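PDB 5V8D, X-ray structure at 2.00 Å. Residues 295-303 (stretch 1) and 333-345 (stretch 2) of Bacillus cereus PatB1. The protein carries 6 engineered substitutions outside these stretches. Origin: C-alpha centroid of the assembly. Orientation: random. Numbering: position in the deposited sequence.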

# COMPACT_ATOMS: atom_id res chain seq x y z
N ASN A 295 8.78 1.26 -19.99
CA ASN A 295 9.74 0.27 -19.49
C ASN A 295 9.30 -1.18 -19.72
O ASN A 295 8.23 -1.44 -20.26
CB ASN A 295 9.97 0.48 -17.99
CG ASN A 295 8.68 0.36 -17.18
OD1 ASN A 295 8.06 -0.71 -17.13
ND2 ASN A 295 8.28 1.45 -16.53
N GLU A 296 10.13 -2.11 -19.28
CA GLU A 296 9.79 -3.52 -19.32
C GLU A 296 9.65 -4.11 -17.92
O GLU A 296 9.94 -5.29 -17.71
CB GLU A 296 10.85 -4.30 -20.10
CG GLU A 296 10.92 -3.93 -21.57
CD GLU A 296 9.63 -4.25 -22.30
OE1 GLU A 296 8.91 -5.18 -21.87
OE2 GLU A 296 9.33 -3.57 -23.30
N VAL A 297 9.20 -3.31 -16.96
CA VAL A 297 9.04 -3.83 -15.60
C VAL A 297 7.79 -4.69 -15.46
O VAL A 297 6.69 -4.27 -15.80
CB VAL A 297 8.98 -2.69 -14.55
CG1 VAL A 297 9.02 -3.26 -13.15
CG2 VAL A 297 10.13 -1.73 -14.75
N ARG A 298 7.99 -5.91 -14.96
CA ARG A 298 6.89 -6.78 -14.60
C ARG A 298 6.83 -6.87 -13.06
O ARG A 298 7.51 -7.69 -12.43
CB ARG A 298 7.07 -8.17 -15.24
CG ARG A 298 7.04 -8.16 -16.76
CD ARG A 298 7.22 -9.56 -17.36
NE ARG A 298 6.16 -10.48 -16.94
CZ ARG A 298 4.94 -10.50 -17.45
NH1 ARG A 298 4.59 -9.65 -18.41
NH2 ARG A 298 4.05 -11.38 -17.00
N ALA A 299 6.03 -5.99 -12.48
CA ALA A 299 6.03 -5.82 -11.04
C ALA A 299 5.07 -6.75 -10.33
O ALA A 299 3.97 -7.03 -10.80
CB ALA A 299 5.69 -4.36 -10.68
N LEU A 300 5.50 -7.25 -9.18
CA LEU A 300 4.58 -7.87 -8.25
C LEU A 300 4.43 -6.95 -7.05
O LEU A 300 5.41 -6.61 -6.37
CB LEU A 300 5.08 -9.25 -7.83
CG LEU A 300 4.34 -9.87 -6.64
CD1 LEU A 300 2.89 -10.15 -6.99
CD2 LEU A 300 5.06 -11.13 -6.18
N VAL A 301 3.19 -6.55 -6.80
CA VAL A 301 2.83 -5.82 -5.60
C VAL A 301 2.19 -6.76 -4.60
O VAL A 301 1.15 -7.36 -4.87
CB VAL A 301 1.86 -4.64 -5.90
CG1 VAL A 301 1.43 -3.95 -4.61
CG2 VAL A 301 2.54 -3.65 -6.84
N LEU A 302 2.85 -6.95 -3.47
CA LEU A 302 2.23 -7.65 -2.36
C LEU A 302 1.72 -6.59 -1.42
O LEU A 302 2.48 -5.73 -1.01
CB LEU A 302 3.22 -8.57 -1.67
CG LEU A 302 3.58 -9.77 -2.56
CD1 LEU A 302 4.83 -10.50 -2.09
CD2 LEU A 302 2.39 -10.73 -2.64
N LYS A 303 0.44 -6.66 -1.05
CA LYS A 303 -0.18 -5.54 -0.35
C LYS A 303 -1.16 -5.92 0.75
O LYS A 303 -1.63 -7.07 0.84
CB LYS A 303 -0.90 -4.63 -1.35
CG LYS A 303 -1.64 -5.33 -2.50
CD LYS A 303 -2.95 -6.07 -2.11
CE LYS A 303 -4.09 -5.12 -1.73
NZ LYS A 303 -5.34 -5.83 -1.29
N ASP A 333 2.41 -20.31 -4.11
CA ASP A 333 3.07 -19.40 -3.17
C ASP A 333 3.79 -18.28 -3.93
O ASP A 333 3.72 -18.19 -5.16
CB ASP A 333 4.01 -20.16 -2.21
CG ASP A 333 5.19 -20.82 -2.89
OD1 ASP A 333 5.64 -20.37 -3.97
OD2 ASP A 333 5.69 -21.81 -2.31
N VAL A 334 4.44 -17.40 -3.18
CA VAL A 334 5.03 -16.19 -3.75
C VAL A 334 6.15 -16.52 -4.73
O VAL A 334 6.29 -15.89 -5.78
CB VAL A 334 5.55 -15.26 -2.61
CG1 VAL A 334 6.50 -14.18 -3.15
CG2 VAL A 334 4.37 -14.64 -1.86
N TYR A 335 6.93 -17.54 -4.39
CA TYR A 335 8.04 -17.97 -5.22
C TYR A 335 7.54 -18.55 -6.54
O TYR A 335 8.06 -18.21 -7.61
CB TYR A 335 8.90 -19.00 -4.49
CG TYR A 335 9.63 -18.48 -3.25
CD1 TYR A 335 9.00 -18.45 -2.02
CD2 TYR A 335 10.95 -18.05 -3.33
CE1 TYR A 335 9.66 -18.00 -0.88
CE2 TYR A 335 11.63 -17.59 -2.19
CZ TYR A 335 10.98 -17.56 -0.97
OH TYR A 335 11.64 -17.12 0.17
N GLN A 336 6.55 -19.43 -6.46
CA GLN A 336 5.97 -20.00 -7.67
C GLN A 336 5.37 -18.89 -8.53
O GLN A 336 5.52 -18.90 -9.75
CB GLN A 336 4.91 -21.06 -7.33
CG GLN A 336 4.42 -21.83 -8.54
CD GLN A 336 5.45 -22.81 -9.08
OE1 GLN A 336 5.98 -23.65 -8.35
NE2 GLN A 336 5.74 -22.72 -10.39
N TYR A 337 4.70 -17.94 -7.88
CA TYR A 337 4.07 -16.84 -8.61
C TYR A 337 5.10 -16.01 -9.37
O TYR A 337 4.91 -15.68 -10.55
CB TYR A 337 3.29 -15.91 -7.68
CG TYR A 337 2.41 -14.99 -8.48
CD1 TYR A 337 2.89 -13.77 -8.97
CD2 TYR A 337 1.11 -15.36 -8.79
CE1 TYR A 337 2.07 -12.92 -9.73
CE2 TYR A 337 0.29 -14.53 -9.53
CZ TYR A 337 0.76 -13.32 -10.01
OH TYR A 337 -0.10 -12.54 -10.75
N ILE A 338 6.18 -15.66 -8.68
CA ILE A 338 7.26 -14.90 -9.30
C ILE A 338 7.84 -15.60 -10.53
O ILE A 338 8.08 -14.95 -11.55
CB ILE A 338 8.38 -14.63 -8.26
CG1 ILE A 338 7.85 -13.65 -7.22
CG2 ILE A 338 9.67 -14.14 -8.95
CD1 ILE A 338 8.81 -13.34 -6.04
N GLN A 339 8.04 -16.91 -10.45
CA GLN A 339 8.60 -17.66 -11.57
C GLN A 339 7.57 -17.87 -12.67
O GLN A 339 7.90 -17.74 -13.85
CB GLN A 339 9.16 -19.02 -11.11
N ASP A 340 6.34 -18.21 -12.30
CA ASP A 340 5.31 -18.50 -13.31
C ASP A 340 4.92 -17.24 -14.07
O ASP A 340 4.45 -17.33 -15.20
CB ASP A 340 4.05 -19.09 -12.67
CG ASP A 340 4.25 -20.50 -12.20
OD1 ASP A 340 5.37 -21.05 -12.30
OD2 ASP A 340 3.26 -21.08 -11.70
N ASN A 341 5.08 -16.08 -13.46
CA ASN A 341 4.62 -14.87 -14.10
C ASN A 341 5.77 -13.97 -14.55
O ASN A 341 5.56 -12.82 -14.89
CB ASN A 341 3.68 -14.11 -13.17
CG ASN A 341 2.35 -14.83 -13.00
OD1 ASN A 341 2.08 -15.43 -11.94
ND2 ASN A 341 1.54 -14.81 -14.03
N ASN A 342 6.98 -14.52 -14.53
CA ASN A 342 8.19 -13.78 -14.92
C ASN A 342 8.28 -12.40 -14.28
O ASN A 342 8.40 -11.37 -14.96
CB ASN A 342 8.27 -13.66 -16.43
CG ASN A 342 9.56 -13.04 -16.89
OD1 ASN A 342 10.60 -13.23 -16.25
ND2 ASN A 342 9.50 -12.25 -17.96
N ILE A 343 8.20 -12.37 -12.96
CA ILE A 343 8.25 -11.10 -12.24
C ILE A 343 9.69 -10.60 -12.16
O ILE A 343 10.60 -11.39 -11.88
CB ILE A 343 7.66 -11.24 -10.84
CG1 ILE A 343 6.17 -11.58 -10.92
CG2 ILE A 343 7.93 -9.99 -10.02
CD1 ILE A 343 5.32 -10.46 -11.49
N ASN A 344 9.92 -9.30 -12.39
CA ASN A 344 11.28 -8.79 -12.27
C ASN A 344 11.43 -7.61 -11.31
O ASN A 344 12.51 -7.03 -11.18
CB ASN A 344 11.85 -8.43 -13.65
CG ASN A 344 11.04 -7.34 -14.37
OD1 ASN A 344 10.41 -6.51 -13.74
ND2 ASN A 344 11.08 -7.36 -15.70
N MET A 345 10.35 -7.25 -10.62
CA MET A 345 10.46 -6.30 -9.51
C MET A 345 9.40 -6.62 -8.46
O MET A 345 8.25 -6.94 -8.80
CB MET A 345 10.32 -4.85 -10.01
CG MET A 345 10.26 -3.83 -8.85
SD MET A 345 9.97 -2.11 -9.34
CE MET A 345 11.17 -1.88 -10.61

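What joins the two backbones? Ala-299 and Met-345 form a parallel bridge, their CA atoms 4.7 Å apart. The amide Leu-300 N donates to Met-345 O at 2.8 Å and is nearly straight, with an angle of 170°. On the other side of the bridge, Arg-298 O accepts from Asn-344 N at 2.9 Å, while the bond it receives from Met-345 N, at 3.4 Å, is weak. Ala-299 CA also lies 3.3 Å from Met-345 O, a CA-H...O contact that supplements the amide bond.

How does the side chain of Asn-344 extend this pairing? Its amide uses both ends against the backbone of stretch 1. Asn-344 OD1 accepts from Arg-298 N at 2.8 Å, and Asn-344 ND2 donates to Glu-296 O at 3.1 Å. Because Asn-344 N meets Arg-298 O, both backbone polar atoms of Arg-298 are satisfied by this one residue.

What does the guanidinium of Arg-298 find? It finds the carbonyls that follow the helix, near its own plane, where N-H groups point. Arg-298 NH2 donates to Asn-341 O at 3.0 Å, and Arg-298 NE reaches the same Asn-341 O at 3.2 Å. A further bond from Arg-298 NE to Asn-342 O, at 3.1 Å, is weak, its angle only 129°. The chain thus clasps backbone acceptors rather than a carboxylate.

Where do polar partners give way to packing? Leu-300 and Leu-302 point toward the helical stretch. Leu-300 CD1 lies 4.0 Å from Tyr-337 CE1, and Leu-300 CD2 lies 3.9 Å from Ile-338 CG1. Farther along the strand, Leu-302 CD1 meets Val-334 CG1 at 4.2 Å. The strand and helix run nearly antiparallel, at 159°, so the later strand residue meets the start of the helix.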